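PDB 5UX5: BIFUNCTIONAL PROTEIN Proline utilization A (PutA) from Corynebacterium freiburgense, which probably oxidises proline to glutamate in two steps, using an FAD-dependent proline dehydrogenase and an NAD-dependent aldehyde dehydrogenase joined in one chain. Local coordinates for residues 301-304 against 305-309; 455-458 against 459-463. All blocks are in the same frame, centred on the assembly; numbering follows the deposited sequence.

Contact 1: residues 301-304 against 305-309; sequences ANLS and MEKVD. With FAD (flavin-adenine dinucleotide), chain E.
N302, L303 and S304 supply the carbonyls for the first backbone hydrogen bonds of a helix: E306 N reaches N302 O, K307 N reaches L303 O, and V308 N reaches S304 O at 3.1 Å. The last is nearly straight, with an N-H...O angle of 169°. N302 occupies the N-cap position, yet its amide makes no capping bond.

Instead, that amide turns to side chains. CG lies opposite the backbone N (chi1 -168°), which carries the amide over the first helical turn, and the twist of 51° at chi2 sets OD1 by M305 CB and ND2 by E306. There ND2 and E306 OE2 are 3.5 Å apart in a weak bond, the amide and carboxylate planes standing almost perpendicular. The firmer hold on OE2 comes from the backbone N of Y236.

This is the start of helix 303-313, which follows strand 293-298 of the proline dehydrogenase TIM barrel, and the cofactor sits at the junction. A301 donates its backbone N-H to the flavin carbonyl, N to O2 of FAD 2.9 Å, an oxygen that would be expected to gain negative charge when the flavin is reduced.

The nonpolar contacts run on from L303. Its CD2 lies over one face of the adenine, 3.5 Å from FAD C5A, and CD1 approaches the ring at C2A. K307 runs out extended and slants across this leucine, touching it with CE, 3.8 Å from L303 CG.

Contact 2: residues 455-458 against 459-463; sequences AEDS and RRLST
L461 and S458 close a single backbone turn: L461 N donates to S458 O at 2.9 Å, with an N-H...O angle of 157°. Phi and psi of R459 and R460, the two central residues, are those of a type I beta turn.

S458 adds a second bond from its side chain. With OG set anti to its own N (chi1 158°), the hydroxyl lies on the carbonyl side, within reach of R460 N, whose N-H it accepts at 3.2 Å. A serine oxygen taking the N-H two residues ahead is an ST turn, here laid onto the beginning of the beta turn, and the serine therefore receives two successive N-H groups of the turn, R460 on OG and L461 on O. OG also shares a hydrogen bond with the hydroxyl of Y236, in the proline dehydrogenase region, while R460 CB comes within 3.6 Å of the same OG.

The turn lies at the surface, in the irregular segment between helices 438-450 and 477-484. At its outer side the contact is nonpolar. L461 directs its side chain back at the residues before the turn, and its CD1 rests on D457 CB at 3.6 Å, the two side chains crossing at about a right angle; CD1 also touches the carboxylate carbon. L461 CB and CG lie against S458 O, CG at 3.2 Å, and CG is 4.1 Å from S458 CB.

The two arginines extend to the loop after helix 303-313 and beyond. R459 NE donates to the carbonyl of P319. The buried R460 forms a salt bridge from NH1 to D473 and a hydrogen bond from NE to the carbonyl of Y316.

From the N terminus the chain comes first to contact 1, just past barrel strand 293-298, where 301-309 leads into helix 303-313. Contact 2, at 455-463, comes much later, in the loop between helices 438-450 and 477-484. Each is local, so neither closes a long loop; they stand in series, without nesting or crossing, with centres about 16 Å apart. In space R460 NH2 comes back to D309 OD2 at 3.4 Å, a long, weak ion pair. Y236 touches both contacts, through its backbone at one and its hydroxyl at the other. The later loop is thereby tied to the FAD-binding barrel.

Contact 1: residues 301-304 against 305-309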
# COMPACT_ATOMS: atom_id res chain seq x y z
N ALA A 301 -7.68 -1.61 -21.27
CA ALA A 301 -8.41 -2.68 -20.59
C ALA A 301 -8.26 -2.67 -19.07
O ALA A 301 -8.78 -3.56 -18.40
CB ALA A 301 -7.99 -4.04 -21.15
N ASN A 302 -7.60 -1.67 -18.49
CA ASN A 302 -7.23 -1.71 -17.09
C ASN A 302 -7.85 -0.56 -16.29
O ASN A 302 -7.27 -0.10 -15.30
CB ASN A 302 -5.71 -1.71 -16.97
CG ASN A 302 -5.24 -2.05 -15.58
OD1 ASN A 302 -5.66 -3.05 -14.98
ND2 ASN A 302 -4.39 -1.18 -15.04
N LEU A 303 -9.04 -0.09 -16.69
CA LEU A 303 -9.63 1.08 -16.03
C LEU A 303 -9.94 0.82 -14.55
O LEU A 303 -9.65 1.67 -13.70
CB LEU A 303 -10.89 1.50 -16.81
CG LEU A 303 -11.67 2.78 -16.47
CD1 LEU A 303 -10.85 4.02 -16.75
CD2 LEU A 303 -12.98 2.82 -17.22
N SER A 304 -10.50 -0.35 -14.23
CA SER A 304 -10.81 -0.70 -12.84
C SER A 304 -9.59 -0.55 -11.94
O SER A 304 -9.59 0.25 -11.01
CB SER A 304 -11.34 -2.13 -12.74
OG SER A 304 -12.69 -2.25 -13.19
N MET A 305 -8.54 -1.33 -12.22
CA MET A 305 -7.37 -1.23 -11.35
C MET A 305 -6.67 0.11 -11.46
O MET A 305 -5.98 0.51 -10.52
CB MET A 305 -6.39 -2.36 -11.62
CG MET A 305 -6.84 -3.73 -11.11
SD MET A 305 -7.43 -3.77 -9.40
CE MET A 305 -6.06 -2.96 -8.56
N GLU A 306 -6.87 0.84 -12.56
CA GLU A 306 -6.28 2.17 -12.65
C GLU A 306 -6.96 3.15 -11.70
O GLU A 306 -6.30 4.03 -11.15
CB GLU A 306 -6.37 2.68 -14.08
CG GLU A 306 -5.34 2.12 -15.03
CD GLU A 306 -3.95 2.59 -14.69
OE1 GLU A 306 -3.80 3.56 -13.91
OE2 GLU A 306 -3.00 2.00 -15.23
N LYS A 307 -8.27 2.99 -11.49
CA LYS A 307 -8.97 3.88 -10.56
C LYS A 307 -8.67 3.50 -9.11
O LYS A 307 -8.47 4.38 -8.26
CB LYS A 307 -10.48 3.82 -10.83
CG LYS A 307 -10.96 4.28 -12.23
CD LYS A 307 -12.41 4.71 -12.26
CE LYS A 307 -12.84 5.08 -13.69
NZ LYS A 307 -14.12 5.86 -13.90
N VAL A 308 -8.58 2.19 -8.82
CA VAL A 308 -8.16 1.76 -7.48
C VAL A 308 -6.78 2.30 -7.15
O VAL A 308 -6.55 2.82 -6.05
CB VAL A 308 -8.21 0.22 -7.35
CG1 VAL A 308 -7.39 -0.20 -6.15
CG2 VAL A 308 -9.66 -0.31 -7.24
N ASP A 309 -5.81 2.13 -8.06
CA ASP A 309 -4.45 2.62 -7.83
C ASP A 309 -4.45 4.11 -7.46
O ASP A 309 -3.69 4.55 -6.59
CB ASP A 309 -3.59 2.36 -9.07
CG ASP A 309 -2.11 2.60 -8.82
OD1 ASP A 309 -1.65 2.25 -7.73
OD2 ASP A 309 -1.39 3.13 -9.69
PA FAD E . -15.98 0.13 -26.75
O1A FAD E . -17.33 -0.19 -26.02
O2A FAD E . -15.97 1.12 -27.81
O5B FAD E . -14.86 0.64 -25.94
C5B FAD E . -14.75 0.27 -24.58
C4B FAD E . -13.56 0.99 -23.98
O4B FAD E . -13.89 2.31 -23.63
C3B FAD E . -13.05 0.36 -22.72
O3B FAD E . -12.23 -0.73 -22.88
C2B FAD E . -12.36 1.49 -22.05
O2B FAD E . -11.03 1.57 -22.43
C1B FAD E . -13.18 2.68 -22.47
N9A FAD E . -14.11 3.11 -21.44
C8A FAD E . -15.36 2.56 -21.17
N7A FAD E . -15.92 3.21 -20.13
C5A FAD E . -15.09 4.23 -19.67
C6A FAD E . -15.17 5.20 -18.65
N6A FAD E . -16.31 5.32 -17.75
N1A FAD E . -14.15 6.05 -18.49
C2A FAD E . -13.04 5.98 -19.29
N3A FAD E . -12.93 5.04 -20.28
C4A FAD E . -13.92 4.17 -20.50
N1 FAD E . -6.12 -3.50 -24.00
C2 FAD E . -4.91 -3.04 -23.37
O2 FAD E . -5.02 -2.21 -22.28
N3 FAD E . -3.67 -3.50 -23.82
C4 FAD E . -3.56 -4.36 -24.91
O4 FAD E . -2.32 -4.79 -25.35
C4X FAD E . -4.79 -4.72 -25.68
N5 FAD E . -4.74 -5.44 -26.88
C5X FAD E . -5.91 -5.71 -27.60
C6 FAD E . -5.87 -6.44 -28.80
C7 FAD E . -7.05 -6.70 -29.49
C7M FAD E . -7.04 -7.48 -30.77
C8 FAD E . -8.26 -6.25 -29.01
C8M FAD E . -9.52 -6.53 -29.76
C9 FAD E . -8.31 -5.53 -27.83
C9A FAD E . -7.14 -5.27 -27.13
N10 FAD E . -7.23 -4.52 -25.92
C10 FAD E . -6.06 -4.23 -25.18
C1' FAD E . -8.55 -4.09 -25.42
C2' FAD E . -8.98 -2.68 -25.71
O2' FAD E . -8.17 -1.82 -25.00
C3' FAD E . -10.47 -2.56 -25.33
O3' FAD E . -10.57 -2.76 -23.97
C4' FAD E . -11.47 -3.51 -26.00
O4' FAD E . -11.05 -3.95 -27.24
C5' FAD E . -12.91 -2.95 -26.04
O5' FAD E . -13.05 -1.61 -26.49
P FAD E . -13.78 -1.18 -27.88
O1P FAD E . -13.02 -0.19 -28.84
O2P FAD E . -14.16 -2.62 -28.40
O3P FAD E . -15.35 -0.95 -27.55

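Contact 2: residues 455-458 against 459-463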
# COMPACT_ATOMS: atom_id res chain seq x y z
N ALA A 455 -8.11 16.42 -23.59
CA ALA A 455 -6.82 16.80 -23.05
C ALA A 455 -5.72 15.92 -23.63
O ALA A 455 -5.98 14.88 -24.23
CB ALA A 455 -6.80 16.67 -21.53
N GLU A 456 -4.48 16.37 -23.46
CA GLU A 456 -3.34 15.57 -23.85
C GLU A 456 -2.26 15.48 -22.79
O GLU A 456 -1.39 14.62 -22.92
CB GLU A 456 -2.71 16.11 -25.14
CG GLU A 456 -2.02 17.46 -25.06
CD GLU A 456 -1.37 17.84 -26.40
OE1 GLU A 456 -0.16 17.54 -26.59
OE2 GLU A 456 -2.10 18.38 -27.27
N ASP A 457 -2.29 16.30 -21.74
CA ASP A 457 -1.36 16.13 -20.63
C ASP A 457 -1.69 14.88 -19.85
O ASP A 457 -2.78 14.32 -19.95
CB ASP A 457 -1.39 17.34 -19.69
CG ASP A 457 -0.54 18.47 -20.17
OD1 ASP A 457 0.25 18.25 -21.12
OD2 ASP A 457 -0.64 19.56 -19.58
N SER A 458 -0.72 14.41 -19.07
CA SER A 458 -0.95 13.28 -18.18
C SER A 458 -1.73 13.69 -16.92
O SER A 458 -1.34 14.61 -16.19
CB SER A 458 0.39 12.64 -17.80
OG SER A 458 0.28 11.90 -16.62
N ARG A 459 -2.82 12.97 -16.64
CA ARG A 459 -3.61 13.25 -15.45
C ARG A 459 -2.78 13.21 -14.17
O ARG A 459 -3.15 13.87 -13.18
CB ARG A 459 -4.75 12.25 -15.34
CG ARG A 459 -5.63 12.21 -16.54
CD ARG A 459 -6.92 12.88 -16.20
NE ARG A 459 -7.89 11.99 -15.60
CZ ARG A 459 -8.73 12.35 -14.65
NH1 ARG A 459 -8.68 13.59 -14.16
NH2 ARG A 459 -9.61 11.48 -14.20
N ARG A 460 -1.66 12.48 -14.17
CA ARG A 460 -0.81 12.36 -12.99
C ARG A 460 0.06 13.59 -12.75
O ARG A 460 0.83 13.62 -11.79
CB ARG A 460 0.07 11.11 -13.12
CG ARG A 460 -0.67 9.78 -13.10
CD ARG A 460 -1.27 9.49 -11.72
NE ARG A 460 -1.97 8.21 -11.68
CZ ARG A 460 -1.37 7.04 -11.49
NH1 ARG A 460 -0.06 7.00 -11.30
NH2 ARG A 460 -2.09 5.91 -11.50
N LEU A 461 -0.02 14.61 -13.62
CA LEU A 461 0.88 15.74 -13.49
C LEU A 461 0.57 16.59 -12.27
O LEU A 461 1.44 17.35 -11.84
CB LEU A 461 0.84 16.63 -14.73
CG LEU A 461 1.45 16.16 -16.06
CD1 LEU A 461 1.15 17.22 -17.13
CD2 LEU A 461 2.93 15.91 -15.98
N SER A 462 -0.64 16.52 -11.74
CA SER A 462 -0.98 17.16 -10.48
C SER A 462 -1.90 16.23 -9.72
O SER A 462 -2.22 15.13 -10.19
CB SER A 462 -1.66 18.52 -10.68
OG SER A 462 -2.95 18.34 -11.24
N THR A 463 -2.34 16.67 -8.55
CA THR A 463 -3.02 15.77 -7.63
C THR A 463 -4.32 16.37 -7.11
O THR A 463 -4.42 17.58 -6.91
CB THR A 463 -2.09 15.44 -6.46
OG1 THR A 463 -1.33 16.61 -6.13
CG2 THR A 463 -1.13 14.35 -6.87